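Local coordinates for protein putative glycosyl hydrolase (Bacteroides thetaiotaomicron VPI-5482, PDB 3K11) that is of unconfirmed function but probably hydrolyses glycosidic linkages in carbohydrates, at residues 50-53 / 58-61; 176-181 / 223-228; 352-357 / 411-416. All coordinates share one frame; numbering follows the deposited sequence.

How the interactions relate
A largely helical protein can be held by contacts of different kinds, and these three cover a hairpin and two helix pairs. They come in series along the chain, interaction 1 first and interaction 3 last. The centres of interactions 1 and 2 lie about 37 Å apart, those of interactions 1 and 3 about 43 Å, and those of interactions 2 and 3 about 35 Å. Interaction 1 pairs two strands of a small antiparallel sheet, about 31 Å from the centre of the chain. Interactions 2 and 3 join helices 167-180 with 222-240 and 347-362 with 400-416, on opposite sides of that centre. The three are thus separate local packings, none in direct touch with another.

Interaction 1: 50-53 / 58-61; sequences RVVD and KVIT
K58 presents its carbonyl oxygen to the backbone N of D53 at 2.9 Å. The same oxygen also takes a CA-H...O contact from V52 CA at 3.2 Å, while the lysine chain leads away from the neighbouring strand. D53, with CG anti to the backbone N (chi1 180°), turns its carboxylate to the connection, where OD1 accepts from the N of N55, an Asx turn, and from that of T56.

V59 follows as the partner of V52 in an antiparallel non-hydrogen-bonded pair, and both side chains project from the same face. Its two methyls divide the work: CG1 lies 3.8 Å from V51 O, and CG2 meets CD of R50 at 4.2 Å. The guanidinium of that arginine is engaged further off, through NH1, in a salt bridge to E73. The two segments are the arms of a beta hairpin, and strand 70-72 pairs with the other edge of 51-53 to complete a three-stranded antiparallel sheet.

I60 binds back through its N to V51 O, 2.9 Å away at an N-H...O angle of 173°. On the face turned toward helix 101-128, which covers V51 with F113, V117 and F121, CB of I60 packs on V51 CG1 at 3.9 Å. CG1 stands anti to the carbonyl carbon, and the extended chain carries CD1 against the V52-D53 peptide, 3.6 Å from D53 N. A serine here would probably strip that peptide of the CD1 methyl lying against it and open a gap beside M66. Beyond the side chain, a water donates to I60 O and accepts from V51 N at 3.0 Å, bridging the strands.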
loop_
_atom_site.group_PDB
_atom_site.type_symbol
_atom_site.label_atom_id
_atom_site.label_comp_id
_atom_site.label_asym_id
_atom_site.label_seq_id
_atom_site.Cartn_x
_atom_site.Cartn_y
_atom_site.Cartn_z
ATOM N N ARG A 50 27.046 25.445 31.514
ATOM C CA ARG A 50 27.350 26.609 32.346
ATOM C C ARG A 50 26.079 27.242 32.820
ATOM O O ARG A 50 25.030 27.094 32.180
ATOM C CB ARG A 50 28.044 27.730 31.553
ATOM C CG ARG A 50 29.095 27.301 30.616
ATOM C CD ARG A 50 29.846 28.484 30.024
ATOM N NE ARG A 50 31.000 27.971 29.317
ATOM C CZ ARG A 50 30.992 27.537 28.070
ATOM N NH1 ARG A 50 29.904 27.614 27.317
ATOM N NH2 ARG A 50 32.120 27.095 27.537
ATOM N N VAL A 51 26.209 27.973 33.914
ATOM C CA VAL A 51 25.146 28.820 34.458
ATOM C C VAL A 51 25.461 30.257 34.065
ATOM O O VAL A 51 26.596 30.711 34.201
ATOM C CB VAL A 51 25.020 28.674 35.993
ATOM C CG1 VAL A 51 23.975 29.611 36.578
ATOM C CG2 VAL A 51 24.684 27.193 36.337
ATOM N N VAL A 52 24.450 30.978 33.573
ATOM C CA VAL A 52 24.641 32.377 33.215
ATOM C C VAL A 52 23.483 33.211 33.752
ATOM O O VAL A 52 22.431 32.690 34.097
ATOM C CB VAL A 52 24.681 32.573 31.679
ATOM C CG1 VAL A 52 25.801 31.731 31.034
ATOM C CG2 VAL A 52 23.330 32.207 31.062
ATOM N N ASP A 53 23.704 34.511 33.814
ATOM C CA ASP A 53 22.652 35.475 34.104
ATOM C C ASP A 53 21.732 35.538 32.889
ATOM O O ASP A 53 22.190 35.729 31.742
ATOM C CB ASP A 53 23.261 36.825 34.356
ATOM C CG ASP A 53 22.208 37.878 34.663
ATOM O OD1 ASP A 53 21.465 38.286 33.746
ATOM O OD2 ASP A 53 22.157 38.290 35.814
ATOM N N LYS A 58 26.162 36.843 31.241
ATOM C CA LYS A 58 27.412 36.741 31.995
ATOM C C LYS A 58 27.479 35.414 32.750
ATOM O O LYS A 58 26.499 34.998 33.360
ATOM C CB LYS A 58 27.565 37.899 32.981
ATOM C CG LYS A 58 27.824 39.228 32.269
ATOM C CD LYS A 58 28.115 40.341 33.236
ATOM C CE LYS A 58 28.146 41.687 32.531
ATOM N NZ LYS A 58 28.243 42.710 33.696
ATOM N N VAL A 59 28.646 34.762 32.714
ATOM C CA VAL A 59 28.813 33.448 33.357
ATOM C C VAL A 59 28.791 33.638 34.854
ATOM O O VAL A 59 29.417 34.550 35.350
ATOM C CB VAL A 59 30.128 32.750 32.946
ATOM C CG1 VAL A 59 30.330 31.446 33.750
ATOM C CG2 VAL A 59 30.115 32.412 31.418
ATOM N N ILE A 60 28.029 32.789 35.530
ATOM C CA ILE A 60 27.898 32.775 36.976
ATOM C C ILE A 60 28.697 31.567 37.459
ATOM O O ILE A 60 28.496 30.461 36.978
ATOM C CB ILE A 60 26.404 32.612 37.410
ATOM C CG1 ILE A 60 25.613 33.901 37.109
ATOM C CG2 ILE A 60 26.292 32.256 38.922
ATOM C CD1 ILE A 60 24.121 33.746 37.282
ATOM N N THR A 61 29.601 31.793 38.399
ATOM C CA THR A 61 30.360 30.700 39.000
ATOM C C THR A 61 30.123 30.582 40.515
ATOM O O THR A 61 30.400 29.535 41.077
ATOM C CB THR A 61 31.833 30.887 38.754
ATOM O OG1 THR A 61 32.208 32.161 39.249
ATOM C CG2 THR A 61 32.143 30.838 37.283
HETATM O O HOH W 1 28.812 28.227 35.368
#

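Interaction 2: 176-181 / 223-228; sequences FIINKE and NKYLAE
OE2 of E228 is gripped by two groups, NH1 of R183 in a salt bridge and NE2 of Q232 in a hydrogen bond, and while the carboxylate is held this way the aliphatic part of the side chain meets I178. The setting is a light helix-helix contact within the helical fold of family 88, joining the C-terminal part of helix 167-180 to the early part of helix 222-240; the nearest CA atoms, those of I178 and E228, are 9.6 Å apart. R183 serves both partners, since its NH2 also bonds the carbonyl oxygen of I178, so a single arginine links one helix to an acid on the other.

I178 alone bridges the gap from its side. Its chi1 of -147° departs from a staggered value and sends CG1 toward the tyrosine, with CG1 4.2 Å from CE1 of Y225 in an oblique approach to the ring. The terminal CD1 goes on to CG of E228 at 4.3 Å, and that CG, anti to its own backbone N, leans toward the isoleucine. The Y225 ring also makes an edge-to-face stack with F174 and touches M214 and S215 of helix 202-217. Beside the contact, F176 O accepts twice, from K180 N (3.0 Å) in the alpha-helical manner and from E181 N (2.9 Å) across a wider pi-type turn.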
loop_
_atom_site.group_PDB
_atom_site.type_symbol
_atom_site.label_atom_id
_atom_site.label_comp_id
_atom_site.label_asym_id
_atom_site.label_seq_id
_atom_site.Cartn_x
_atom_site.Cartn_y
_atom_site.Cartn_z
ATOM N N PHE A 176 9.759 9.525 41.182
ATOM C CA PHE A 176 8.639 9.977 40.324
ATOM C C PHE A 176 8.081 8.854 39.433
ATOM O O PHE A 176 6.871 8.627 39.361
ATOM C CB PHE A 176 8.970 11.191 39.447
ATOM C CG PHE A 176 7.859 11.480 38.488
ATOM C CD1 PHE A 176 6.762 12.206 38.900
ATOM C CD2 PHE A 176 7.873 10.946 37.227
ATOM C CE1 PHE A 176 5.706 12.388 38.035
ATOM C CE2 PHE A 176 6.787 11.112 36.384
ATOM C CZ PHE A 176 5.717 11.801 36.816
ATOM N N ILE A 177 8.960 8.204 38.693
ATOM C CA ILE A 177 8.547 7.170 37.751
ATOM C C ILE A 177 7.738 6.094 38.438
ATOM O O ILE A 177 6.624 5.747 37.998
ATOM C CB ILE A 177 9.787 6.553 37.038
ATOM C CG1 ILE A 177 10.452 7.610 36.135
ATOM C CG2 ILE A 177 9.442 5.275 36.201
ATOM C CD1 ILE A 177 11.841 7.237 35.695
ATOM N N ILE A 178 8.296 5.551 39.521
ATOM C CA ILE A 178 7.747 4.326 40.088
ATOM C C ILE A 178 6.623 4.554 41.060
ATOM O O ILE A 178 5.741 3.686 41.191
ATOM C CB ILE A 178 8.877 3.420 40.703
ATOM C CG1 ILE A 178 8.500 1.945 40.536
ATOM C CG2 ILE A 178 9.201 3.857 42.160
ATOM C CD1 ILE A 178 8.568 1.437 39.100
ATOM N N ASN A 179 6.609 5.707 41.711
ATOM C CA ASN A 179 5.606 6.017 42.700
ATOM C C ASN A 179 4.589 7.118 42.383
ATOM O O ASN A 179 3.518 7.127 42.963
ATOM C CB ASN A 179 6.306 6.436 43.994
ATOM C CG ASN A 179 7.140 5.330 44.595
ATOM O OD1 ASN A 179 6.683 4.216 44.675
ATOM N ND2 ASN A 179 8.323 5.648 45.077
ATOM N N LYS A 180 4.925 8.063 41.520
ATOM C CA LYS A 180 4.065 9.190 41.248
ATOM C C LYS A 180 3.384 9.217 39.888
ATOM O O LYS A 180 2.265 9.712 39.764
ATOM C CB LYS A 180 4.876 10.442 41.420
ATOM C CG LYS A 180 5.394 10.586 42.857
ATOM C CD LYS A 180 6.060 11.929 43.025
ATOM C CE LYS A 180 6.603 12.109 44.466
ATOM N NZ LYS A 180 7.341 13.428 44.626
ATOM N N GLU A 181 4.057 8.717 38.869
ATOM C CA GLU A 181 3.487 8.688 37.526
ATOM C C GLU A 181 2.108 8.020 37.498
ATOM O O GLU A 181 1.930 6.961 38.096
ATOM C CB GLU A 181 4.442 7.943 36.578
ATOM C CG GLU A 181 3.916 7.688 35.153
ATOM C CD GLU A 181 3.361 8.930 34.468
ATOM O OE1 GLU A 181 4.049 9.984 34.458
ATOM O OE2 GLU A 181 2.230 8.867 33.950
ATOM N N ASN A 223 14.775 -8.324 41.415
ATOM C CA ASN A 223 13.661 -9.125 40.911
ATOM C C ASN A 223 12.395 -8.322 40.725
ATOM O O ASN A 223 11.646 -8.519 39.753
ATOM C CB ASN A 223 13.401 -10.298 41.854
ATOM C CG ASN A 223 14.513 -11.333 41.815
ATOM O OD1 ASN A 223 15.267 -11.430 40.843
ATOM N ND2 ASN A 223 14.584 -12.132 42.854
ATOM N N LYS A 224 12.124 -7.431 41.663
ATOM C CA LYS A 224 10.937 -6.603 41.611
ATOM C C LYS A 224 10.916 -5.724 40.338
ATOM O O LYS A 224 9.899 -5.602 39.672
ATOM C CB LYS A 224 10.923 -5.720 42.845
ATOM C CG LYS A 224 9.850 -4.625 42.930
ATOM C CD LYS A 224 9.870 -4.045 44.366
ATOM C CE LYS A 224 9.707 -2.571 44.475
ATOM N NZ LYS A 224 10.349 -2.073 45.785
ATOM N N TYR A 225 12.055 -5.134 40.014
ATOM C CA TYR A 225 12.124 -4.242 38.855
ATOM C C TYR A 225 12.177 -5.004 37.525
ATOM O O TYR A 225 11.606 -4.566 36.532
ATOM C CB TYR A 225 13.238 -3.197 39.039
ATOM C CG TYR A 225 12.989 -2.210 40.175
ATOM C CD1 TYR A 225 11.715 -1.760 40.497
ATOM C CD2 TYR A 225 14.038 -1.665 40.875
ATOM C CE1 TYR A 225 11.512 -0.861 41.538
ATOM C CE2 TYR A 225 13.838 -0.774 41.900
ATOM C CZ TYR A 225 12.567 -0.363 42.212
ATOM O OH TYR A 225 12.338 0.535 43.235
ATOM N N LEU A 226 12.848 -6.148 37.478
ATOM C CA LEU A 226 12.745 -6.993 36.277
ATOM C C LEU A 226 11.298 -7.355 35.995
ATOM O O LEU A 226 10.865 -7.290 34.879
ATOM C CB LEU A 226 13.595 -8.287 36.420
ATOM C CG LEU A 226 15.127 -8.208 36.406
ATOM C CD1 LEU A 226 15.776 -9.592 36.766
ATOM C CD2 LEU A 226 15.694 -7.680 35.066
ATOM N N ALA A 227 10.551 -7.736 37.023
ATOM C CA ALA A 227 9.187 -8.128 36.823
ATOM C C ALA A 227 8.337 -6.964 36.392
ATOM O O ALA A 227 7.480 -7.130 35.538
ATOM C CB ALA A 227 8.609 -8.820 38.068
ATOM N N GLU A 228 8.540 -5.786 36.992
ATOM C CA GLU A 228 7.734 -4.606 36.611
ATOM C C GLU A 228 8.049 -4.160 35.203
ATOM O O GLU A 228 7.133 -3.835 34.442
ATOM C CB GLU A 228 7.947 -3.474 37.597
ATOM C CG GLU A 228 7.067 -2.229 37.352
ATOM C CD GLU A 228 5.579 -2.497 37.510
ATOM O OE1 GLU A 228 5.189 -3.552 38.080
ATOM O OE2 GLU A 228 4.798 -1.629 37.079
#

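Interaction 3: 352-357 / 411-416; sequences PVAQLG and IRLLNT. With EDO (1,2-ethanediol), chain B.
A354 and L413 supply the purely apolar part of this helix-helix contact. The methyl CB of A354 faces the second helix, and the CD2 branch of L413 comes to 4.4 Å from it, a loose touch. L413 also lies against I340 and N341 of helix 326-342 and against Y428, and therefore fills a junction where several elements meet.

A second touch sets a polar atom against a methyl group. OE1 of Q355 stands 3.7 Å from CD2 of L414, and the two side chains cross at about a right angle. The glutamine reaches that far because CG is anti to the backbone N (chi1 -175°) before the chain bends at chi2. Its buried amide is satisfied beyond the two helices: OE1 is hydrogen-bonded to the hydroxyl of Y428, and NE2 donates to the carbonyl oxygen of G25. With both ends of the amide engaged, its rotation is effectively fixed, and the leucine methyl rests against a group that has little freedom to turn.

A molecule of 1,2-ethanediol, probably from the crystallisation liquor, lies against helix 400-416 alone: N415 ND2 makes a weak bond to its O2 at 3.5 Å, and I411 CG2 lies 3.6 Å from its O1.

On another side of helix 347-362, P352 and V353 pack on F382 of the second subunit. A buried helix-helix contact like this is consistent with the (alpha/alpha)6 barrel, a toroid of six helical hairpins, expected of family 88.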
loop_
_atom_site.group_PDB
_atom_site.type_symbol
_atom_site.label_atom_id
_atom_site.label_comp_id
_atom_site.label_asym_id
_atom_site.label_seq_id
_atom_site.Cartn_x
_atom_site.Cartn_y
_atom_site.Cartn_z
ATOM N N PRO A 352 21.961 -5.886 5.446
ATOM C CA PRO A 352 21.780 -4.918 4.356
ATOM C C PRO A 352 20.696 -3.870 4.583
ATOM O O PRO A 352 20.794 -2.753 4.044
ATOM C CB PRO A 352 21.460 -5.815 3.168
ATOM C CG PRO A 352 22.119 -7.104 3.491
ATOM C CD PRO A 352 21.793 -7.268 4.959
ATOM N N VAL A 353 19.688 -4.216 5.384
ATOM C CA VAL A 353 18.650 -3.284 5.808
ATOM C C VAL A 353 19.256 -2.183 6.665
ATOM O O VAL A 353 19.056 -1.004 6.427
ATOM C CB VAL A 353 17.537 -4.000 6.576
ATOM C CG1 VAL A 353 16.433 -2.992 7.010
ATOM C CG2 VAL A 353 16.912 -5.117 5.688
ATOM N N ALA A 354 20.024 -2.585 7.666
ATOM C CA ALA A 354 20.699 -1.644 8.542
ATOM C C ALA A 354 21.681 -0.790 7.737
ATOM O O ALA A 354 21.779 0.432 7.921
ATOM C CB ALA A 354 21.403 -2.400 9.685
ATOM N N GLN A 355 22.463 -1.432 6.872
ATOM C CA GLN A 355 23.473 -0.727 6.107
ATOM C C GLN A 355 22.860 0.357 5.193
ATOM O O GLN A 355 23.356 1.484 5.128
ATOM C CB GLN A 355 24.282 -1.741 5.297
ATOM C CG GLN A 355 25.477 -1.121 4.531
ATOM C CD GLN A 355 26.718 -1.970 4.537
ATOM O OE1 GLN A 355 26.952 -2.751 5.457
ATOM N NE2 GLN A 355 27.573 -1.757 3.555
ATOM N N LEU A 356 21.798 0.014 4.490
ATOM C CA LEU A 356 21.091 0.948 3.613
ATOM C C LEU A 356 20.500 2.058 4.456
ATOM O O LEU A 356 20.525 3.252 4.086
ATOM C CB LEU A 356 19.973 0.238 2.856
ATOM C CG LEU A 356 19.075 1.146 2.023
ATOM C CD1 LEU A 356 19.878 1.929 0.945
ATOM C CD2 LEU A 356 17.885 0.397 1.415
ATOM N N GLY A 357 19.900 1.689 5.582
ATOM C CA GLY A 357 19.366 2.718 6.479
ATOM C C GLY A 357 20.414 3.698 6.954
ATOM O O GLY A 357 20.119 4.896 7.088
ATOM N N ILE A 411 29.362 0.743 13.573
ATOM C CA ILE A 411 30.811 0.508 13.657
ATOM C C ILE A 411 31.086 -0.885 14.222
ATOM O O ILE A 411 31.913 -1.626 13.654
ATOM C CB ILE A 411 31.528 1.628 14.468
ATOM C CG1 ILE A 411 31.513 2.927 13.640
ATOM C CG2 ILE A 411 33.007 1.229 14.920
ATOM C CD1 ILE A 411 31.760 4.258 14.462
ATOM N N ARG A 412 30.388 -1.250 15.306
ATOM C CA ARG A 412 30.508 -2.601 15.874
ATOM C C ARG A 412 30.179 -3.645 14.821
ATOM O O ARG A 412 30.929 -4.598 14.619
ATOM C CB ARG A 412 29.549 -2.789 17.045
ATOM C CG ARG A 412 29.537 -4.199 17.648
ATOM C CD ARG A 412 30.695 -4.396 18.551
ATOM N NE ARG A 412 30.419 -3.925 19.911
ATOM C CZ ARG A 412 31.356 -3.592 20.805
ATOM N NH1 ARG A 412 32.663 -3.621 20.501
ATOM N NH2 ARG A 412 30.985 -3.191 22.014
ATOM N N LEU A 413 29.035 -3.468 14.173
ATOM C CA LEU A 413 28.577 -4.429 13.142
ATOM C C LEU A 413 29.607 -4.598 12.024
ATOM O O LEU A 413 29.972 -5.739 11.619
ATOM C CB LEU A 413 27.227 -3.956 12.569
ATOM C CG LEU A 413 26.527 -4.849 11.529
ATOM C CD1 LEU A 413 26.162 -6.223 12.135
ATOM C CD2 LEU A 413 25.285 -4.161 10.934
ATOM N N LEU A 414 30.098 -3.472 11.513
ATOM C CA LEU A 414 31.104 -3.526 10.443
ATOM C C LEU A 414 32.444 -4.107 10.884
ATOM O O LEU A 414 33.185 -4.650 10.055
ATOM C CB LEU A 414 31.324 -2.145 9.811
ATOM C CG LEU A 414 30.095 -1.501 9.165
ATOM C CD1 LEU A 414 30.372 -0.019 8.919
ATOM C CD2 LEU A 414 29.757 -2.246 7.866
ATOM N N ASN A 415 32.765 -3.978 12.159
ATOM C CA ASN A 415 33.983 -4.560 12.730
ATOM C C ASN A 415 33.867 -6.035 13.120
ATOM O O ASN A 415 34.856 -6.642 13.496
ATOM C CB ASN A 415 34.402 -3.780 13.971
ATOM C CG ASN A 415 35.081 -2.446 13.642
ATOM O OD1 ASN A 415 35.708 -2.298 12.594
ATOM N ND2 ASN A 415 35.012 -1.505 14.579
ATOM N N THR A 416 32.667 -6.595 13.048
ATOM C CA THR A 416 32.431 -7.983 13.405
ATOM C C THR A 416 32.103 -8.767 12.132
ATOM O O THR A 416 32.748 -9.777 11.811
ATOM C CB THR A 416 31.265 -8.076 14.423
ATOM O OG1 THR A 416 31.490 -7.154 15.499
ATOM C CG2 THR A 416 31.142 -9.488 14.990
HETATM C C1 EDO B . 35.995 3.561 13.818
HETATM O O1 EDO B . 35.853 3.453 15.250
HETATM C C2 EDO B . 37.119 2.665 13.294
HETATM O O2 EDO B . 36.856 1.266 13.570
#